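Local coordinates for protein pertussis toxin-like subunit ArtA (Escherichia coli, PDB 4Z9D) that probably acts as the NAD-dependent ADP-ribosyltransferase subunit of a pertussis-like AB5 toxin that inhibits trimeric G proteins, at residues F6-D11 with I58-I63; R30-H35 with P93-L98. The protein carries 2 engineered substitutions. All blocks are in the same frame, centred on the assembly; numbering follows the deposited sequence.

Contact 1: residues F6-D11 with I58-I63. With NAD (nicotinamide-adenine-dinucleotide), chain F.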
loop_
_atom_site.group_PDB
_atom_site.type_symbol
_atom_site.label_atom_id
_atom_site.label_comp_id
_atom_site.label_asym_id
_atom_site.label_seq_id
_atom_site.Cartn_x
_atom_site.Cartn_y
_atom_site.Cartn_z
ATOM N N PHE A 6 3.137 11.829 -1.653
ATOM C CA PHE A 6 1.798 11.248 -1.532
ATOM C C PHE A 6 1.821 9.840 -2.079
ATOM O O PHE A 6 2.582 9.553 -3.002
ATOM C CB PHE A 6 0.749 12.098 -2.259
ATOM C CG PHE A 6 0.448 13.395 -1.567
ATOM C CD1 PHE A 6 1.126 14.555 -1.915
ATOM C CD2 PHE A 6 -0.500 13.453 -0.563
ATOM C CE1 PHE A 6 0.856 15.747 -1.279
ATOM C CE2 PHE A 6 -0.771 14.643 0.086
ATOM C CZ PHE A 6 -0.092 15.796 -0.276
ATOM N N VAL A 7 1.032 8.954 -1.482
ATOM C CA VAL A 7 0.908 7.589 -1.981
ATOM C C VAL A 7 -0.553 7.170 -2.110
ATOM O O VAL A 7 -1.457 7.846 -1.600
ATOM C CB VAL A 7 1.639 6.571 -1.058
ATOM C CG1 VAL A 7 3.127 6.884 -0.975
ATOM C CG2 VAL A 7 1.028 6.571 0.333
ATOM N N TYR A 8 -0.778 6.070 -2.819
ATOM C CA TYR A 8 -2.114 5.506 -2.955
ATOM C C TYR A 8 -2.251 4.138 -2.301
ATOM O O TYR A 8 -1.300 3.352 -2.273
ATOM C CB TYR A 8 -2.497 5.342 -4.413
ATOM C CG TYR A 8 -2.536 6.596 -5.235
ATOM C CD1 TYR A 8 -3.635 7.437 -5.183
ATOM C CD2 TYR A 8 -1.507 6.901 -6.108
ATOM C CE1 TYR A 8 -3.698 8.576 -5.976
ATOM C CE2 TYR A 8 -1.551 8.046 -6.892
ATOM C CZ TYR A 8 -2.653 8.872 -6.822
ATOM O OH TYR A 8 -2.700 10.000 -7.611
ATOM N N ARG A 9 -3.458 3.826 -1.846
ATOM C CA ARG A 9 -3.759 2.465 -1.402
ATOM C C ARG A 9 -5.133 2.046 -1.895
ATOM O O ARG A 9 -6.093 2.794 -1.760
ATOM C CB ARG A 9 -3.687 2.340 0.133
ATOM C CG ARG A 9 -4.136 0.957 0.641
ATOM C CD ARG A 9 -3.830 0.698 2.124
ATOM N NE ARG A 9 -4.495 -0.540 2.553
ATOM C CZ ARG A 9 -4.046 -1.763 2.309
ATOM N NH1 ARG A 9 -2.884 -1.939 1.691
ATOM N NH2 ARG A 9 -4.754 -2.819 2.711
ATOM N N VAL A 10 -5.209 0.861 -2.492
ATOM C CA VAL A 10 -6.483 0.260 -2.851
ATOM C C VAL A 10 -6.956 -0.625 -1.694
ATOM O O VAL A 10 -6.210 -1.476 -1.221
ATOM C CB VAL A 10 -6.367 -0.559 -4.145
ATOM C CG1 VAL A 10 -7.722 -1.186 -4.503
ATOM C CG2 VAL A 10 -5.910 0.340 -5.273
ATOM N N ASP A 11 -8.190 -0.416 -1.233
ATOM C CA ASP A 11 -8.733 -1.165 -0.092
ATOM C C ASP A 11 -10.248 -1.345 -0.242
ATOM O O ASP A 11 -10.917 -0.504 -0.835
ATOM C CB ASP A 11 -8.390 -0.439 1.222
ATOM C CG ASP A 11 -8.442 -1.361 2.442
ATOM O OD1 ASP A 11 -9.549 -1.842 2.782
ATOM O OD2 ASP A 11 -7.382 -1.598 3.069
ATOM N N ILE A 58 -1.259 4.691 -11.956
ATOM C CA ILE A 58 -1.425 3.689 -12.998
ATOM C C ILE A 58 -1.452 2.304 -12.382
ATOM O O ILE A 58 -2.294 1.473 -12.741
ATOM C CB ILE A 58 -0.304 3.786 -14.048
ATOM C CG1 ILE A 58 -0.557 5.001 -14.939
ATOM C CG2 ILE A 58 -0.232 2.504 -14.878
ATOM C CD1 ILE A 58 0.653 5.478 -15.704
ATOM N N GLU A 59 -0.536 2.059 -11.443
ATOM C CA GLU A 59 -0.497 0.789 -10.725
ATOM C C GLU A 59 -1.766 0.498 -9.937
ATOM O O GLU A 59 -2.151 -0.663 -9.819
ATOM C CB GLU A 59 0.707 0.720 -9.775
ATOM C CG GLU A 59 2.039 0.459 -10.488
ATOM C CD GLU A 59 3.210 0.257 -9.529
ATOM O OE1 GLU A 59 2.992 0.331 -8.298
ATOM O OE2 GLU A 59 4.345 0.015 -10.014
ATOM N N THR A 60 -2.407 1.521 -9.369
ATOM C CA THR A 60 -3.621 1.268 -8.577
ATOM C C THR A 60 -4.745 0.630 -9.400
ATOM O O THR A 60 -5.463 -0.239 -8.895
ATOM C CB THR A 60 -4.179 2.539 -7.920
ATOM O OG1 THR A 60 -4.632 3.460 -8.924
ATOM C CG2 THR A 60 -3.115 3.186 -7.057
ATOM N N TYR A 61 -4.936 1.088 -10.637
ATOM C CA TYR A 61 -5.961 0.476 -11.489
ATOM C C TYR A 61 -5.706 -1.010 -11.741
ATOM O O TYR A 61 -6.644 -1.820 -11.811
ATOM C CB TYR A 61 -6.060 1.211 -12.825
ATOM C CG TYR A 61 -6.636 2.591 -12.689
ATOM C CD1 TYR A 61 -7.994 2.773 -12.451
ATOM C CD2 TYR A 61 -5.825 3.714 -12.777
ATOM C CE1 TYR A 61 -8.538 4.040 -12.324
ATOM C CE2 TYR A 61 -6.356 4.991 -12.648
ATOM C CZ TYR A 61 -7.712 5.143 -12.422
ATOM O OH TYR A 61 -8.239 6.404 -12.293
ATOM N N ASN A 62 -4.438 -1.363 -11.894
ATOM C CA ASN A 62 -4.062 -2.744 -12.161
ATOM C C ASN A 62 -4.214 -3.630 -10.941
ATOM O O ASN A 62 -4.630 -4.779 -11.046
ATOM C CB ASN A 62 -2.632 -2.809 -12.674
ATOM C CG ASN A 62 -2.485 -2.219 -14.066
ATOM O OD1 ASN A 62 -3.449 -2.161 -14.843
ATOM N ND2 ASN A 62 -1.272 -1.777 -14.391
ATOM N N ILE A 63 -3.845 -3.101 -9.778
ATOM C CA ILE A 63 -4.102 -3.789 -8.513
ATOM C C ILE A 63 -5.607 -4.024 -8.312
ATOM O O ILE A 63 -6.037 -5.118 -7.934
ATOM C CB ILE A 63 -3.525 -2.981 -7.324
ATOM C CG1 ILE A 63 -1.996 -2.986 -7.376
ATOM C CG2 ILE A 63 -4.009 -3.532 -5.987
ATOM C CD1 ILE A 63 -1.350 -1.954 -6.440
HETATM P PA NAD F . -4.079 -6.498 2.644
HETATM O O1A NAD F . -3.443 -5.351 3.343
HETATM O O2A NAD F . -4.197 -7.805 3.340
HETATM O O5B NAD F . -5.546 -5.991 2.145
HETATM C C5B NAD F . -6.518 -6.833 1.505
HETATM C C4B NAD F . -7.865 -6.621 2.229
HETATM O O4B NAD F . -7.797 -7.145 3.590
HETATM C C3B NAD F . -8.105 -5.154 2.420
HETATM O O3B NAD F . -8.612 -4.610 1.164
HETATM C C2B NAD F . -9.187 -5.221 3.459
HETATM O O2B NAD F . -10.319 -5.838 2.871
HETATM C C1B NAD F . -8.573 -6.241 4.431
HETATM N N9A NAD F . -7.569 -5.761 5.446
HETATM C C8A NAD F . -6.306 -5.347 5.359
HETATM N N7A NAD F . -5.875 -5.081 6.595
HETATM C C5A NAD F . -6.862 -5.349 7.454
HETATM C C6A NAD F . -6.951 -5.259 8.794
HETATM N N6A NAD F . -5.870 -4.825 9.438
HETATM N N1A NAD F . -8.070 -5.583 9.462
HETATM C C2A NAD F . -9.168 -6.036 8.733
HETATM N N3A NAD F . -9.055 -6.119 7.338
HETATM C C4A NAD F . -7.906 -5.776 6.734
HETATM O O3 NAD F . -3.322 -6.763 1.284
HETATM P PN NAD F . -2.914 -5.585 0.240
HETATM O O1N NAD F . -2.524 -4.347 0.969
HETATM O O2N NAD F . -3.921 -5.536 -0.842
HETATM O O5D NAD F . -1.566 -6.229 -0.310
HETATM C C5D NAD F . -1.527 -7.542 -0.885
HETATM C C4D NAD F . -0.363 -7.631 -1.878
HETATM O O4D NAD F . -0.547 -6.480 -2.773
HETATM C C3D NAD F . 0.998 -7.446 -1.181
HETATM O O3D NAD F . 2.038 -8.099 -1.918
HETATM C C2D NAD F . 1.156 -5.946 -1.335
HETATM O O2D NAD F . 2.535 -5.545 -1.174
HETATM C C1D NAD F . 0.665 -5.703 -2.757
HETATM N N1N NAD F . 0.389 -4.235 -2.953
HETATM C C2N NAD F . -0.877 -3.693 -2.618
HETATM C C3N NAD F . -1.159 -2.332 -2.745
HETATM C C7N NAD F . -2.426 -1.808 -2.424
HETATM O O7N NAD F . -2.708 -0.556 -2.835
HETATM N N7N NAD F . -3.298 -2.589 -1.779
HETATM C C4N NAD F . -0.152 -1.491 -3.212
HETATM C C5N NAD F . 1.098 -2.007 -3.552
HETATM C C6N NAD F . 1.386 -3.362 -3.418
#

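Contact 2: residues R30-H35 with P93-L98. With NAD (nicotinamide-adenine-dinucleotide), chain F.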
loop_
_atom_site.group_PDB
_atom_site.type_symbol
_atom_site.label_atom_id
_atom_site.label_comp_id
_atom_site.label_asym_id
_atom_site.label_seq_id
_atom_site.Cartn_x
_atom_site.Cartn_y
_atom_site.Cartn_z
ATOM N N ARG A 30 7.661 -8.524 10.638
ATOM C CA ARG A 30 8.491 -7.680 9.764
ATOM C C ARG A 30 9.366 -8.454 8.771
ATOM O O ARG A 30 10.454 -8.003 8.413
ATOM C CB ARG A 30 9.361 -6.740 10.621
ATOM C CG ARG A 30 8.567 -5.571 11.189
ATOM C CD ARG A 30 9.382 -4.637 12.085
ATOM N NE ARG A 30 8.499 -3.658 12.711
ATOM C CZ ARG A 30 8.652 -2.340 12.636
ATOM N NH1 ARG A 30 7.773 -1.553 13.238
ATOM N NH2 ARG A 30 9.677 -1.809 11.981
ATOM N N ASN A 31 8.893 -9.612 8.309
ATOM C CA ASN A 31 9.541 -10.301 7.193
ATOM C C ASN A 31 9.097 -9.637 5.903
ATOM O O ASN A 31 7.988 -9.901 5.420
ATOM C CB ASN A 31 9.189 -11.797 7.180
ATOM C CG ASN A 31 9.962 -12.580 6.115
ATOM O OD1 ASN A 31 10.155 -12.111 4.992
ATOM N ND2 ASN A 31 10.425 -13.772 6.478
ATOM N N LEU A 32 9.948 -8.767 5.362
ATOM C CA LEU A 32 9.569 -7.958 4.204
ATOM C C LEU A 32 9.319 -8.806 2.956
ATOM O O LEU A 32 8.389 -8.542 2.207
ATOM C CB LEU A 32 10.647 -6.895 3.910
ATOM C CG LEU A 32 10.351 -5.857 2.816
ATOM C CD1 LEU A 32 9.149 -5.003 3.177
ATOM C CD2 LEU A 32 11.559 -4.968 2.563
ATOM N N GLN A 33 10.138 -9.829 2.726
ATOM C CA GLN A 33 9.943 -10.654 1.534
ATOM C C GLN A 33 8.593 -11.368 1.562
ATOM O O GLN A 33 7.928 -11.494 0.540
ATOM C CB GLN A 33 11.076 -11.657 1.367
ATOM C CG GLN A 33 11.120 -12.209 -0.053
ATOM C CD GLN A 33 12.486 -12.731 -0.443
ATOM O OE1 GLN A 33 12.655 -13.359 -1.495
ATOM N NE2 GLN A 33 13.469 -12.484 0.408
ATOM N N GLN A 34 8.222 -11.858 2.741
ATOM C CA GLN A 34 6.915 -12.452 2.988
ATOM C C GLN A 34 5.794 -11.481 2.635
ATOM O O GLN A 34 4.828 -11.829 1.957
ATOM C CB GLN A 34 6.812 -12.839 4.465
ATOM C CG GLN A 34 6.124 -14.130 4.767
ATOM C CD GLN A 34 6.542 -14.649 6.125
ATOM O OE1 GLN A 34 5.952 -14.292 7.138
ATOM N NE2 GLN A 34 7.581 -15.480 6.152
ATOM N N HIS A 35 5.916 -10.251 3.113
ATOM C CA HIS A 35 4.911 -9.246 2.811
ATOM C C HIS A 35 4.804 -8.975 1.305
ATOM O O HIS A 35 3.708 -8.955 0.738
ATOM C CB HIS A 35 5.221 -7.953 3.552
ATOM C CG HIS A 35 4.355 -6.816 3.127
ATOM N ND1 HIS A 35 3.064 -6.647 3.590
ATOM C CD2 HIS A 35 4.575 -5.811 2.245
ATOM C CE1 HIS A 35 2.534 -5.577 3.018
ATOM N NE2 HIS A 35 3.432 -5.046 2.211
ATOM N N PRO A 93 15.891 0.472 -0.104
ATOM C CA PRO A 93 17.009 0.388 0.844
ATOM C C PRO A 93 16.959 -0.875 1.693
ATOM O O PRO A 93 18.004 -1.430 2.071
ATOM C CB PRO A 93 16.827 1.634 1.720
ATOM C CG PRO A 93 16.099 2.594 0.826
ATOM C CD PRO A 93 15.147 1.736 0.055
ATOM N N SER A 94 15.750 -1.325 2.004
ATOM C CA SER A 94 15.613 -2.531 2.816
ATOM C C SER A 94 15.930 -3.768 1.992
ATOM O O SER A 94 16.571 -4.699 2.485
ATOM C CB SER A 94 14.217 -2.629 3.420
ATOM O OG SER A 94 14.032 -1.614 4.393
ATOM N N VAL A 95 15.502 -3.773 0.735
ATOM C CA VAL A 95 15.813 -4.892 -0.155
ATOM C C VAL A 95 17.334 -4.989 -0.340
ATOM O O VAL A 95 17.898 -6.084 -0.340
ATOM C CB VAL A 95 15.093 -4.743 -1.516
ATOM C CG1 VAL A 95 15.706 -5.663 -2.564
ATOM C CG2 VAL A 95 13.588 -5.023 -1.354
ATOM N N ASN A 96 17.993 -3.842 -0.477
ATOM C CA ASN A 96 19.455 -3.816 -0.567
ATOM C C ASN A 96 20.119 -4.330 0.712
ATOM O O ASN A 96 21.123 -5.036 0.661
ATOM C CB ASN A 96 19.960 -2.410 -0.882
ATOM C CG ASN A 96 19.626 -1.972 -2.299
ATOM O OD1 ASN A 96 19.175 -2.774 -3.124
ATOM N ND2 ASN A 96 19.861 -0.694 -2.596
ATOM N N TYR A 97 19.595 -3.921 1.861
ATOM C CA TYR A 97 20.104 -4.407 3.134
ATOM C C TYR A 97 19.928 -5.918 3.307
ATOM O O TYR A 97 20.862 -6.613 3.689
ATOM C CB TYR A 97 19.430 -3.656 4.277
ATOM C CG TYR A 97 19.768 -4.193 5.649
ATOM C CD1 TYR A 97 20.974 -3.879 6.252
ATOM C CD2 TYR A 97 18.855 -4.967 6.363
ATOM C CE1 TYR A 97 21.290 -4.353 7.529
ATOM C CE2 TYR A 97 19.148 -5.434 7.644
ATOM C CZ TYR A 97 20.375 -5.126 8.215
ATOM O OH TYR A 97 20.693 -5.580 9.475
ATOM N N LEU A 98 18.737 -6.430 3.028
ATOM C CA LEU A 98 18.494 -7.874 3.121
ATOM C C LEU A 98 19.437 -8.649 2.195
ATOM O O LEU A 98 19.922 -9.728 2.534
ATOM C CB LEU A 98 17.039 -8.199 2.779
ATOM C CG LEU A 98 16.077 -7.678 3.845
ATOM C CD1 LEU A 98 14.622 -7.741 3.378
ATOM C CD2 LEU A 98 16.254 -8.460 5.141
HETATM P PA NAD F . -4.079 -6.498 2.644
HETATM O O1A NAD F . -3.443 -5.351 3.343
HETATM O O2A NAD F . -4.197 -7.805 3.340
HETATM O O5B NAD F . -5.546 -5.991 2.145
HETATM C C5B NAD F . -6.518 -6.833 1.505
HETATM C C4B NAD F . -7.865 -6.621 2.229
HETATM O O4B NAD F . -7.797 -7.145 3.590
HETATM C C3B NAD F . -8.105 -5.154 2.420
HETATM O O3B NAD F . -8.612 -4.610 1.164
HETATM C C2B NAD F . -9.187 -5.221 3.459
HETATM O O2B NAD F . -10.319 -5.838 2.871
HETATM C C1B NAD F . -8.573 -6.241 4.431
HETATM N N9A NAD F . -7.569 -5.761 5.446
HETATM C C8A NAD F . -6.306 -5.347 5.359
HETATM N N7A NAD F . -5.875 -5.081 6.595
HETATM C C5A NAD F . -6.862 -5.349 7.454
HETATM C C6A NAD F . -6.951 -5.259 8.794
HETATM N N6A NAD F . -5.870 -4.825 9.438
HETATM N N1A NAD F . -8.070 -5.583 9.462
HETATM C C2A NAD F . -9.168 -6.036 8.733
HETATM N N3A NAD F . -9.055 -6.119 7.338
HETATM C C4A NAD F . -7.906 -5.776 6.734
HETATM O O3 NAD F . -3.322 -6.763 1.284
HETATM P PN NAD F . -2.914 -5.585 0.240
HETATM O O1N NAD F . -2.524 -4.347 0.969
HETATM O O2N NAD F . -3.921 -5.536 -0.842
HETATM O O5D NAD F . -1.566 -6.229 -0.310
HETATM C C5D NAD F . -1.527 -7.542 -0.885
HETATM C C4D NAD F . -0.363 -7.631 -1.878
HETATM O O4D NAD F . -0.547 -6.480 -2.773
HETATM C C3D NAD F . 0.998 -7.446 -1.181
HETATM O O3D NAD F . 2.038 -8.099 -1.918
HETATM C C2D NAD F . 1.156 -5.946 -1.335
HETATM O O2D NAD F . 2.535 -5.545 -1.174
HETATM C C1D NAD F . 0.665 -5.703 -2.757
HETATM N N1N NAD F . 0.389 -4.235 -2.953
HETATM C C2N NAD F . -0.877 -3.693 -2.618
HETATM C C3N NAD F . -1.159 -2.332 -2.745
HETATM C C7N NAD F . -2.426 -1.808 -2.424
HETATM O O7N NAD F . -2.708 -0.556 -2.835
HETATM N N7N NAD F . -3.298 -2.589 -1.779
HETATM C C4N NAD F . -0.152 -1.491 -3.212
HETATM C C5N NAD F . 1.098 -2.007 -3.552
HETATM C C6N NAD F . 1.386 -3.362 -3.418
#

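Contact 1: residues F6-D11 with I58-I63
Val10 and Thr60 have the nearest CA atoms of the two segments, 6.5 Å apart, where strand 6-11 runs nearly parallel to helical residues 58-63 with 8.7 Å between the two short axes and 10° between their directions. No hydrogen bond joins the segments; small apolar groups fill the gap. Thr60 divides its two branches between helix and strand. Its hydroxyl sits between the backbone N and the carbonyl carbon (chi1 65°) and bonds back to the carbonyl of Leu57, which turns the methyl to the strand, where Thr60 CG2 meets Tyr8 CB at 3.5 Å and approaches the ring obliquely. Val10 CG2 rests on the Thr60 backbone oxygen and CB, while Val10 CB faces Ile63 CG2 at 4.2 Å. A compact beta-branched valine fits against the helix; because Val7, Arg9 and Asp11 make the backbone bonds to strand 77-83, Val10 can turn its N and O to the ligand. Val10 N donates to NAD O7N (2.9 Å, almost straight at 172°), and Val10 O accepts from NAD N7N at 3.2 Å, so the carboxamide is held at both ends and its rotation is fixed. Ile63 CD1 lies over the nicotinamide ring, 3.5 Å from C4N.

Arg9 points away from the helix on an extended chain. Its NH2 donates to NAD O1A on one phosphate and its NH1 to O1N on the other, while a salt bridge from NH2 to Asp11 OD2 (2.9 Å) steadies the guanidinium. Arg13 also pairs with that carboxylate. A strand arginine on the diphosphate, with the next residue's backbone reading the carboxamide, is characteristic of the NAD site of pertussis-like ADP-ribosyltransferases.

Contact 2: residues R30-H35 with P93-L98
One side chain, Leu32, carries every close contact that residues 30-35 make with residues 93-98, and its nearest partner belongs to a polar residue: Leu32 CD2 touches Ser94 CB at 3.6 Å. The serine suits this buried place because it offers a slim methylene to the leucine while its hydroxyl bonds to the backbone N of Ile168 in the C-terminal part of the chain. With CG anti to the backbone N (chi1 -174°), Leu32 extends its branched end across the gap, bridging backbones whose nearest CA atoms, those of Leu32 and Val95, are 8.2 Å apart. Val95 CG2 approaches the same methyl more loosely, at 4.4 Å. One turn further along, Leu98 CD1 reaches Leu32 CB at 4.1 Å, closing over the root of the side chain. In the ADP-ribosyltransferase fold of this toxin subunit, the contact joins helix 92-100 to the short helix 32-37, and Leu32 also touches Phe50 of the neighbouring strand 50-54. The short helix begins with an N-cap: Asn31 OD1 accepts from Gln34 N at 3.0 Å in a nearly straight bond (169°), with the donor well above the plane of the amide carbonyl. This satisfies an amide of the first turn, which has no earlier helical carbonyl to meet. Three residues after Leu32, at the far end of this turn from residues 93-98, His35 reaches the NAD pocket. Its ND1 is bonded to Ser48 OG and its ring meets Phe50 edge-to-face, while NE2 stands 3.5 Å from O2D of the nicotinamide ribose.

Both contacts reach the same NAD molecule, yet they do not touch each other: their centres are 21 Å apart and their nearest atoms about 7 Å. Contact 1 meets the nicotinamide, the diphosphate and, weakly through Asp11, the adenosine ribose, whereas contact 2 meets the nicotinamide ribose through His35 alone, its leucine packing lying farther out. Strand 50-54 connects them. Tyr8 pairs with Thr54, and Arg9 NH1 donates to the carbonyl of Ala52, the residue that the His35 side chain touches. The four segments alternate along the chain, and residues between them, including Ser12, His26 and Ala42, add further hydrogen bonds to NAD.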